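Local coordinates for protein AtxE2 (Asticcacaulis excentricus, PDB 5TXE) that hydrolyses the isopeptide bond of the threaded lasso peptides astexin-2 and astexin-3, opening them on binding and converting them to linear peptides, at residues Tyr438-Leu444 with Ser466-Pro470; Gly323-Asn327 with Ile413-Ser417; Ala195-Glu200 with Arg220-Leu224. The protein carries 1 engineered substitution. All blocks are in the same frame, centred on the assembly; numbering follows the deposited sequence.

Contact 1 of 3, residues Tyr438-Leu444 with Ser466-Pro470; sequences YSSRGFL and SFHSP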
loop_
_atom_site.group_PDB
_atom_site.type_symbol
_atom_site.label_atom_id
_atom_site.label_comp_id
_atom_site.label_asym_id
_atom_site.label_seq_id
_atom_site.Cartn_x
_atom_site.Cartn_y
_atom_site.Cartn_z
ATOM N N TYR A 438 5.429 -5.208 -6.219
ATOM C CA TYR A 438 5.210 -4.928 -7.639
ATOM C C TYR A 438 5.045 -3.446 -7.903
ATOM O O TYR A 438 4.495 -3.076 -8.944
ATOM C CB TYR A 438 3.984 -5.651 -8.193
ATOM C CG TYR A 438 2.721 -5.595 -7.340
ATOM C CD1 TYR A 438 1.779 -4.562 -7.495
ATOM C CD2 TYR A 438 2.461 -6.579 -6.374
ATOM C CE1 TYR A 438 0.637 -4.527 -6.725
ATOM C CE2 TYR A 438 1.311 -6.548 -5.620
ATOM C CZ TYR A 438 0.392 -5.543 -5.798
ATOM O OH TYR A 438 -0.751 -5.530 -5.047
ATOM N N SER A 439 5.513 -2.624 -6.956
ATOM C CA SER A 439 5.638 -1.206 -7.172
ATOM C C SER A 439 6.988 -0.703 -6.701
ATOM O O SER A 439 7.512 -1.115 -5.655
ATOM C CB SER A 439 4.515 -0.344 -6.593
ATOM O OG SER A 439 4.061 -0.832 -5.395
ATOM N N SER A 440 7.530 0.207 -7.505
ATOM C CA SER A 440 8.863 0.719 -7.308
ATOM C C SER A 440 8.934 2.233 -7.448
ATOM O O SER A 440 9.947 2.750 -7.905
ATOM C CB SER A 440 9.851 0.062 -8.294
ATOM O OG SER A 440 11.168 0.205 -7.759
ATOM N N ARG A 441 7.917 2.959 -7.000
ATOM C CA ARG A 441 7.948 4.410 -7.180
ATOM C C ARG A 441 8.728 5.126 -6.129
ATOM O O ARG A 441 9.255 6.213 -6.395
ATOM C CB ARG A 441 6.548 5.018 -7.240
ATOM C CG ARG A 441 5.703 4.447 -8.364
ATOM C CD ARG A 441 4.475 5.344 -8.651
ATOM N NE ARG A 441 3.910 5.065 -9.959
ATOM C CZ ARG A 441 4.138 5.778 -11.059
ATOM N NH1 ARG A 441 4.937 6.847 -11.074
ATOM N NH2 ARG A 441 3.530 5.409 -12.169
ATOM N N GLY A 442 8.781 4.546 -4.932
ATOM C CA GLY A 442 9.173 5.278 -3.732
ATOM C C GLY A 442 10.392 4.625 -3.165
ATOM O O GLY A 442 11.236 4.121 -3.913
ATOM N N PHE A 443 10.476 4.648 -1.835
ATOM C CA PHE A 443 11.639 4.148 -1.136
ATOM C C PHE A 443 11.729 2.625 -1.308
ATOM O O PHE A 443 10.737 1.944 -1.228
ATOM C CB PHE A 443 11.581 4.573 0.322
ATOM C CG PHE A 443 12.629 3.970 1.152
ATOM C CD1 PHE A 443 13.979 4.129 0.822
ATOM C CD2 PHE A 443 12.280 3.177 2.288
ATOM C CE1 PHE A 443 14.984 3.497 1.587
ATOM C CE2 PHE A 443 13.278 2.567 3.066
ATOM C CZ PHE A 443 14.635 2.727 2.718
ATOM N N LEU A 444 12.903 2.128 -1.623
ATOM C CA LEU A 444 13.119 0.678 -1.756
ATOM C C LEU A 444 13.176 0.049 -0.381
ATOM O O LEU A 444 14.225 0.042 0.251
ATOM C CB LEU A 444 14.417 0.437 -2.492
ATOM C CG LEU A 444 14.414 0.972 -3.948
ATOM C CD1 LEU A 444 15.783 0.785 -4.563
ATOM C CD2 LEU A 444 13.379 0.337 -4.830
ATOM N N SER A 466 13.651 -4.509 -8.430
ATOM C CA SER A 466 12.446 -3.948 -7.868
ATOM C C SER A 466 11.512 -3.643 -9.029
ATOM O O SER A 466 11.608 -2.597 -9.685
ATOM C CB SER A 466 12.791 -2.685 -7.079
ATOM O OG SER A 466 11.657 -2.136 -6.467
ATOM N N PHE A 467 10.603 -4.582 -9.250
ATOM C CA PHE A 467 9.677 -4.610 -10.375
ATOM C C PHE A 467 8.486 -3.744 -10.198
ATOM O O PHE A 467 7.829 -3.807 -9.186
ATOM C CB PHE A 467 9.141 -6.029 -10.488
ATOM C CG PHE A 467 8.223 -6.275 -11.634
ATOM C CD1 PHE A 467 8.555 -5.890 -12.921
ATOM C CD2 PHE A 467 7.075 -6.997 -11.437
ATOM C CE1 PHE A 467 7.698 -6.155 -13.992
ATOM C CE2 PHE A 467 6.216 -7.290 -12.503
ATOM C CZ PHE A 467 6.543 -6.885 -13.785
ATOM N N HIS A 468 8.217 -2.918 -11.200
ATOM C CA HIS A 468 7.042 -2.117 -11.193
ATOM C C HIS A 468 6.136 -2.678 -12.230
ATOM O O HIS A 468 6.337 -2.522 -13.404
ATOM C CB HIS A 468 7.331 -0.674 -11.489
ATOM C CG HIS A 468 6.149 0.183 -11.264
ATOM N ND1 HIS A 468 5.906 0.791 -10.043
ATOM C CD2 HIS A 468 5.089 0.480 -12.060
ATOM C CE1 HIS A 468 4.753 1.440 -10.101
ATOM N NE2 HIS A 468 4.243 1.284 -11.319
ATOM N N SER A 469 5.114 -3.345 -11.789
ATOM C CA SER A 469 4.256 -4.034 -12.700
ATOM C C SER A 469 3.707 -3.093 -13.786
ATOM O O SER A 469 3.234 -2.010 -13.481
ATOM C CB SER A 469 3.087 -4.616 -11.922
ATOM O OG SER A 469 2.515 -5.605 -12.738
ATOM N N PRO A 470 3.690 -3.539 -15.050
ATOM C CA PRO A 470 3.245 -2.609 -16.064
ATOM C C PRO A 470 1.734 -2.563 -16.247
ATOM O O PRO A 470 0.990 -3.440 -15.760
ATOM C CB PRO A 470 3.894 -3.183 -17.325
ATOM C CG PRO A 470 3.798 -4.645 -17.108
ATOM C CD PRO A 470 4.132 -4.807 -15.644
HETATM O O HOH W 1 2.518 -1.482 -10.304
HETATM O O HOH W 2 9.988 -1.624 -4.351
HETATM O O HOH W 3 1.682 3.306 -11.073
#
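The imidazole of His468 packs against the backbone of Tyr438-Ser440, with Tyr438 O over one ring face and Ser440 N at its edge, where it donates to His468 ND1 at 3.1 Å. The aliphatic part of Arg441 also touches this ring, its CG 3.6 Å from His468 CE1, and water 3 connects Arg441 NH2 to His468 NE2; Arg441 NH1 is held by Ser326. Next to the ring, Ser469 N bonds almost linearly to Tyr438 O (2.9 Å), and water 1 spans Tyr438 O and Ser469 O. These contacts illustrate how an alpha/beta-hydrolase fold sets its catalytic loops at the ends of parallel strands: 431-436 and 463-467 are neighbours in the sheet, and the loop after the first folds back onto the end of the second. That loop bears Tyr438, which stabilises the alkoxide intermediate. Its side chain leads away from Ser466-Pro470, to within about 4 Å of that of Ala527, the engineered replacement of the nucleophile. Deeper in, Ser440 OG and Ser466 OG are hydrogen-bonded at 2.7 Å, Asp418 is a further partner of Ser440 OG, and Leu444 CD2 packs 3.4 Å from Ser466 OG.

Contact 2 of 3, residues Gly323-Asn327 with Ile413-Ser417; sequences GWASN and IEVFS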
loop_
_atom_site.group_PDB
_atom_site.type_symbol
_atom_site.label_atom_id
_atom_site.label_comp_id
_atom_site.label_asym_id
_atom_site.label_seq_id
_atom_site.Cartn_x
_atom_site.Cartn_y
_atom_site.Cartn_z
ATOM N N GLY A 323 6.494 10.874 -17.993
ATOM C CA GLY A 323 7.717 10.245 -18.434
ATOM C C GLY A 323 7.449 8.815 -18.895
ATOM O O GLY A 323 6.309 8.352 -18.887
ATOM N N TRP A 324 8.507 8.097 -19.258
ATOM C CA TRP A 324 8.377 6.711 -19.707
ATOM C C TRP A 324 7.620 5.853 -18.643
ATOM O O TRP A 324 7.984 5.847 -17.453
ATOM C CB TRP A 324 9.755 6.131 -19.925
ATOM C CG TRP A 324 9.768 4.756 -20.517
ATOM C CD1 TRP A 324 9.864 3.593 -19.852
ATOM C CD2 TRP A 324 9.795 4.428 -21.910
ATOM N NE1 TRP A 324 9.926 2.542 -20.729
ATOM C CE2 TRP A 324 9.869 3.029 -22.003
ATOM C CE3 TRP A 324 9.749 5.186 -23.090
ATOM C CZ2 TRP A 324 9.899 2.363 -23.225
ATOM C CZ3 TRP A 324 9.786 4.530 -24.309
ATOM C CH2 TRP A 324 9.852 3.117 -24.367
ATOM N N ALA A 325 6.566 5.175 -19.068
ATOM C CA ALA A 325 5.799 4.326 -18.168
ATOM C C ALA A 325 5.359 5.099 -16.945
ATOM O O ALA A 325 5.241 4.525 -15.879
ATOM C CB ALA A 325 6.634 3.109 -17.738
ATOM N N SER A 326 5.144 6.403 -17.083
ATOM C CA SER A 326 4.710 7.246 -15.965
ATOM C C SER A 326 5.638 7.206 -14.769
ATOM O O SER A 326 5.190 7.391 -13.657
ATOM C CB SER A 326 3.291 6.855 -15.495
ATOM O OG SER A 326 2.373 7.166 -16.517
ATOM N N ASN A 327 6.922 6.974 -14.982
ATOM C CA ASN A 327 7.814 6.779 -13.831
ATOM C C ASN A 327 8.091 8.021 -12.942
ATOM O O ASN A 327 8.512 7.873 -11.781
ATOM C CB ASN A 327 9.109 6.151 -14.287
ATOM C CG ASN A 327 10.093 7.145 -14.845
ATOM O OD1 ASN A 327 10.996 7.582 -14.153
ATOM N ND2 ASN A 327 9.918 7.509 -16.085
ATOM N N ILE A 413 4.387 -2.302 -24.499
ATOM C CA ILE A 413 4.009 -1.462 -23.354
ATOM C C ILE A 413 5.254 -0.979 -22.680
ATOM O O ILE A 413 6.199 -1.719 -22.524
ATOM C CB ILE A 413 3.105 -2.239 -22.387
ATOM C CG1 ILE A 413 1.762 -2.494 -23.057
ATOM C CG2 ILE A 413 2.934 -1.488 -21.075
ATOM C CD1 ILE A 413 1.041 -3.698 -22.521
ATOM N N GLU A 414 5.253 0.281 -22.315
ATOM C CA GLU A 414 6.384 0.885 -21.624
ATOM C C GLU A 414 6.479 0.339 -20.203
ATOM O O GLU A 414 5.496 0.277 -19.499
ATOM C CB GLU A 414 6.225 2.417 -21.556
ATOM C CG GLU A 414 6.184 3.079 -22.942
ATOM C CD GLU A 414 5.957 4.585 -22.927
ATOM O OE1 GLU A 414 5.914 5.233 -21.855
ATOM O OE2 GLU A 414 5.903 5.128 -24.032
ATOM N N VAL A 415 7.681 -0.027 -19.801
ATOM C CA VAL A 415 7.926 -0.602 -18.502
ATOM C C VAL A 415 9.057 0.148 -17.814
ATOM O O VAL A 415 10.048 0.471 -18.461
ATOM C CB VAL A 415 8.388 -2.032 -18.678
ATOM C CG1 VAL A 415 8.791 -2.633 -17.328
ATOM C CG2 VAL A 415 7.294 -2.846 -19.336
ATOM N N PHE A 416 8.920 0.430 -16.517
ATOM C CA PHE A 416 10.122 0.736 -15.748
ATOM C C PHE A 416 10.273 -0.246 -14.581
ATOM O O PHE A 416 9.297 -0.927 -14.195
ATOM C CB PHE A 416 10.146 2.199 -15.311
ATOM C CG PHE A 416 9.349 2.500 -14.045
ATOM C CD1 PHE A 416 8.013 2.852 -14.107
ATOM C CD2 PHE A 416 9.980 2.485 -12.800
ATOM C CE1 PHE A 416 7.295 3.184 -12.960
ATOM C CE2 PHE A 416 9.278 2.777 -11.638
ATOM C CZ PHE A 416 7.933 3.139 -11.718
ATOM N N SER A 417 11.494 -0.332 -14.073
ATOM C CA SER A 417 11.788 -1.022 -12.841
ATOM C C SER A 417 13.112 -0.538 -12.325
ATOM O O SER A 417 13.795 0.164 -13.038
ATOM C CB SER A 417 11.846 -2.518 -13.093
ATOM O OG SER A 417 10.546 -3.011 -13.350
#
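A beta-hairpin of the propeller domain, its strands 315-322 and 328-335 joined by Gly323-Asn327, here meets strand 414-421 of the hydrolase sheet, a worked case of a domain interface in which a tight turn supplies many of the polar groups. Within the turn, Ser326 N bonds to Gly323 O and Asn327 N to Trp324 O, both at 2.9 Å; Asn327 ND2 adds a second donor to Trp324 O, also at 2.9 Å, while Asn327 OD1 receives Arg404. Ala325 N, not used by these turn bonds, donates to Glu414 OE1 at 2.9 Å, nearly straight. Glu414 OE2 has a long, weak ion pair with Arg408. Trp324 NE1 is shared between Leu407 O and, weakly, Val415 O (3.1 Å), and Ser326 O accepts from Arg441. Carbon contacts fill in around these bonds: Ala325 CB makes an apolar contact with Phe416 CD1 at 3.9 Å, and two CH-pi contacts place Glu414 CG 3.7 Å from the centroid of the six-membered ring of Trp324 and Asn327 CB 3.6 Å from the Phe416 ring centroid, each over the face.

Contact 3 of 3, residues Ala195-Glu200 with Arg220-Leu224; sequences AEAEIE and RPRVL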
loop_
_atom_site.group_PDB
_atom_site.type_symbol
_atom_site.label_atom_id
_atom_site.label_comp_id
_atom_site.label_asym_id
_atom_site.label_seq_id
_atom_site.Cartn_x
_atom_site.Cartn_y
_atom_site.Cartn_z
ATOM N N ALA A 195 -25.179 -5.292 16.226
ATOM C CA ALA A 195 -25.335 -6.386 15.283
ATOM C C ALA A 195 -24.441 -7.538 15.768
ATOM O O ALA A 195 -24.849 -8.687 15.673
ATOM C CB ALA A 195 -24.928 -5.978 13.877
ATOM N N GLU A 196 -23.270 -7.218 16.310
ATOM C CA GLU A 196 -22.399 -8.221 16.870
ATOM C C GLU A 196 -23.039 -8.911 18.018
ATOM O O GLU A 196 -22.868 -10.124 18.173
ATOM C CB GLU A 196 -21.035 -7.664 17.274
ATOM C CG GLU A 196 -20.101 -7.557 16.086
ATOM C CD GLU A 196 -18.713 -7.005 16.432
ATOM O OE1 GLU A 196 -18.631 -6.026 17.258
ATOM O OE2 GLU A 196 -17.713 -7.531 15.838
ATOM N N ALA A 197 -23.791 -8.184 18.840
ATOM C CA ALA A 197 -24.420 -8.833 19.981
ATOM C C ALA A 197 -25.551 -9.715 19.516
ATOM O O ALA A 197 -25.803 -10.818 20.084
ATOM C CB ALA A 197 -24.885 -7.793 21.027
ATOM N N GLU A 198 -26.224 -9.300 18.463
ATOM C CA GLU A 198 -27.274 -10.148 17.933
ATOM C C GLU A 198 -26.681 -11.466 17.365
ATOM O O GLU A 198 -27.231 -12.542 17.595
ATOM C CB GLU A 198 -28.146 -9.404 16.922
ATOM C CG GLU A 198 -29.378 -10.182 16.380
ATOM C CD GLU A 198 -30.384 -10.749 17.441
ATOM O OE1 GLU A 198 -30.663 -10.076 18.482
ATOM O OE2 GLU A 198 -30.922 -11.885 17.213
ATOM N N ILE A 199 -25.573 -11.390 16.640
ATOM C CA ILE A 199 -24.898 -12.575 16.185
ATOM C C ILE A 199 -24.567 -13.515 17.329
ATOM O O ILE A 199 -24.766 -14.718 17.206
ATOM C CB ILE A 199 -23.662 -12.182 15.407
ATOM C CG1 ILE A 199 -24.107 -11.733 14.004
ATOM C CG2 ILE A 199 -22.661 -13.326 15.263
ATOM C CD1 ILE A 199 -22.984 -11.032 13.268
ATOM N N GLU A 200 -24.082 -12.974 18.436
ATOM C CA GLU A 200 -23.720 -13.736 19.617
ATOM C C GLU A 200 -24.913 -14.453 20.214
ATOM O O GLU A 200 -24.794 -15.643 20.542
ATOM C CB GLU A 200 -23.010 -12.834 20.649
ATOM C CG GLU A 200 -22.790 -13.442 21.997
ATOM C CD GLU A 200 -21.694 -14.482 22.018
ATOM O OE1 GLU A 200 -20.787 -14.452 21.142
ATOM O OE2 GLU A 200 -21.721 -15.312 22.956
ATOM N N ARG A 220 -17.156 -17.272 12.349
ATOM C CA ARG A 220 -18.312 -16.545 12.834
ATOM C C ARG A 220 -18.935 -15.766 11.699
ATOM O O ARG A 220 -18.251 -15.357 10.773
ATOM C CB ARG A 220 -17.938 -15.569 13.924
ATOM C CG ARG A 220 -17.400 -16.185 15.198
ATOM C CD ARG A 220 -17.045 -15.071 16.239
ATOM N NE ARG A 220 -18.235 -14.436 16.835
ATOM C CZ ARG A 220 -18.941 -14.956 17.838
ATOM N NH1 ARG A 220 -18.605 -16.118 18.405
ATOM N NH2 ARG A 220 -19.977 -14.287 18.330
ATOM N N PRO A 221 -20.257 -15.554 11.758
ATOM C CA PRO A 221 -20.878 -14.721 10.759
ATOM C C PRO A 221 -20.357 -13.293 10.928
ATOM O O PRO A 221 -20.114 -12.881 12.060
ATOM C CB PRO A 221 -22.355 -14.760 11.120
ATOM C CG PRO A 221 -22.524 -15.853 12.085
ATOM C CD PRO A 221 -21.217 -15.970 12.774
ATOM N N ARG A 222 -20.197 -12.574 9.820
ATOM C CA ARG A 222 -19.862 -11.155 9.835
ATOM C C ARG A 222 -21.141 -10.328 9.810
ATOM O O ARG A 222 -22.208 -10.795 9.365
ATOM C CB ARG A 222 -19.022 -10.824 8.598
ATOM C CG ARG A 222 -17.841 -11.743 8.507
ATOM C CD ARG A 222 -16.400 -11.277 8.232
ATOM N NE ARG A 222 -16.124 -10.826 6.871
ATOM C CZ ARG A 222 -14.936 -10.853 6.228
ATOM N NH1 ARG A 222 -13.823 -11.424 6.709
ATOM N NH2 ARG A 222 -14.881 -10.319 5.012
ATOM N N VAL A 223 -21.016 -9.085 10.226
ATOM C CA VAL A 223 -22.089 -8.146 10.179
ATOM C C VAL A 223 -22.229 -7.667 8.742
ATOM O O VAL A 223 -21.256 -7.198 8.127
ATOM C CB VAL A 223 -21.762 -6.907 11.040
ATOM C CG1 VAL A 223 -22.812 -5.828 10.856
ATOM C CG2 VAL A 223 -21.594 -7.294 12.526
ATOM N N LEU A 224 -23.446 -7.726 8.229
ATOM C CA LEU A 224 -23.784 -7.223 6.874
ATOM C C LEU A 224 -24.167 -5.745 6.910
ATOM O O LEU A 224 -24.847 -5.293 7.826
ATOM C CB LEU A 224 -24.976 -8.000 6.327
ATOM C CG LEU A 224 -24.729 -9.516 6.254
ATOM C CD1 LEU A 224 -26.021 -10.270 5.866
ATOM C CD2 LEU A 224 -23.597 -9.831 5.275
HETATM O O HOH W 4 -20.554 -11.447 17.760
HETATM O O HOH W 5 -20.236 -17.086 20.657
#
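Ala195 opens the helical segment with its CB turned toward the loop, 3.7 Å from Val223 CG1. Glu196, one residue on, is oriented sideways and lends its aliphatic portion, CG reaching 3.9 Å from Val223 CG2, while its carbonyl oxygen accepts from water 4 (2.7 Å), which in turn accepts from Arg220 NH2 (3.0 Å). With Ile199, one turn beyond Ala195, the chain faces the loop again: CD1 lies 3.6 Å from Pro221 O and 4.1 Å from Val223 CG2, and CG2 packs 3.9 Å from Pro221 CD. The i, i+4 spacing puts Ala195 and Ile199 on the same face of the helix. Trp207 packs on Pro221 and Arg220, and its NE1 bonds to Ile199 O. The segment ends at Glu200, whose OE1 forms a salt bridge with Arg220 NH2 (2.9 Å); water 5 links the same OE1 (2.7 Å) to Arg220 NH1 (2.9 Å).

In the fold, helix 190-202 and the loop after it form an insertion between the second and third strands of one four-stranded propeller blade. Across the loop from the helix, Arg222 directs its CB away and makes a cation-pi contact with Tyr118, its side chain about 5 Å from that of Trp116, which binds astexin-3. The chemistry thus separates into two parts: the carbons of Ala195, Ile199, Pro221 and Val223 meet one another, while Glu200 and Arg220 form a water-bridged salt bridge between two exposed residues.

How the contacts relate
Contacts 1 and 2 form one continuous region, their centres 11 Å apart: Arg441 NH1 lies 2.7 Å from Ser326 O, His468 N lies 3.2 Å from Ser417 OG, and the rings of His468 and Phe416 stack. The propeller hairpin of contact 2 is connected to the Tyr438 loop both directly, by the Arg441-Ser326 pair, and through the neighbouring strands 414-421 and 463-467. Contact 3 stands apart, its centre 39 Å from that of contact 1 and 46 Å from that of contact 2. An aromatic side chain of the bound peptide meets Tyr438 edge-to-face; contact 3 is tied to the substrate only indirectly, the side chain of Arg222 being about 5 Å from that of Trp116, which binds astexin-3.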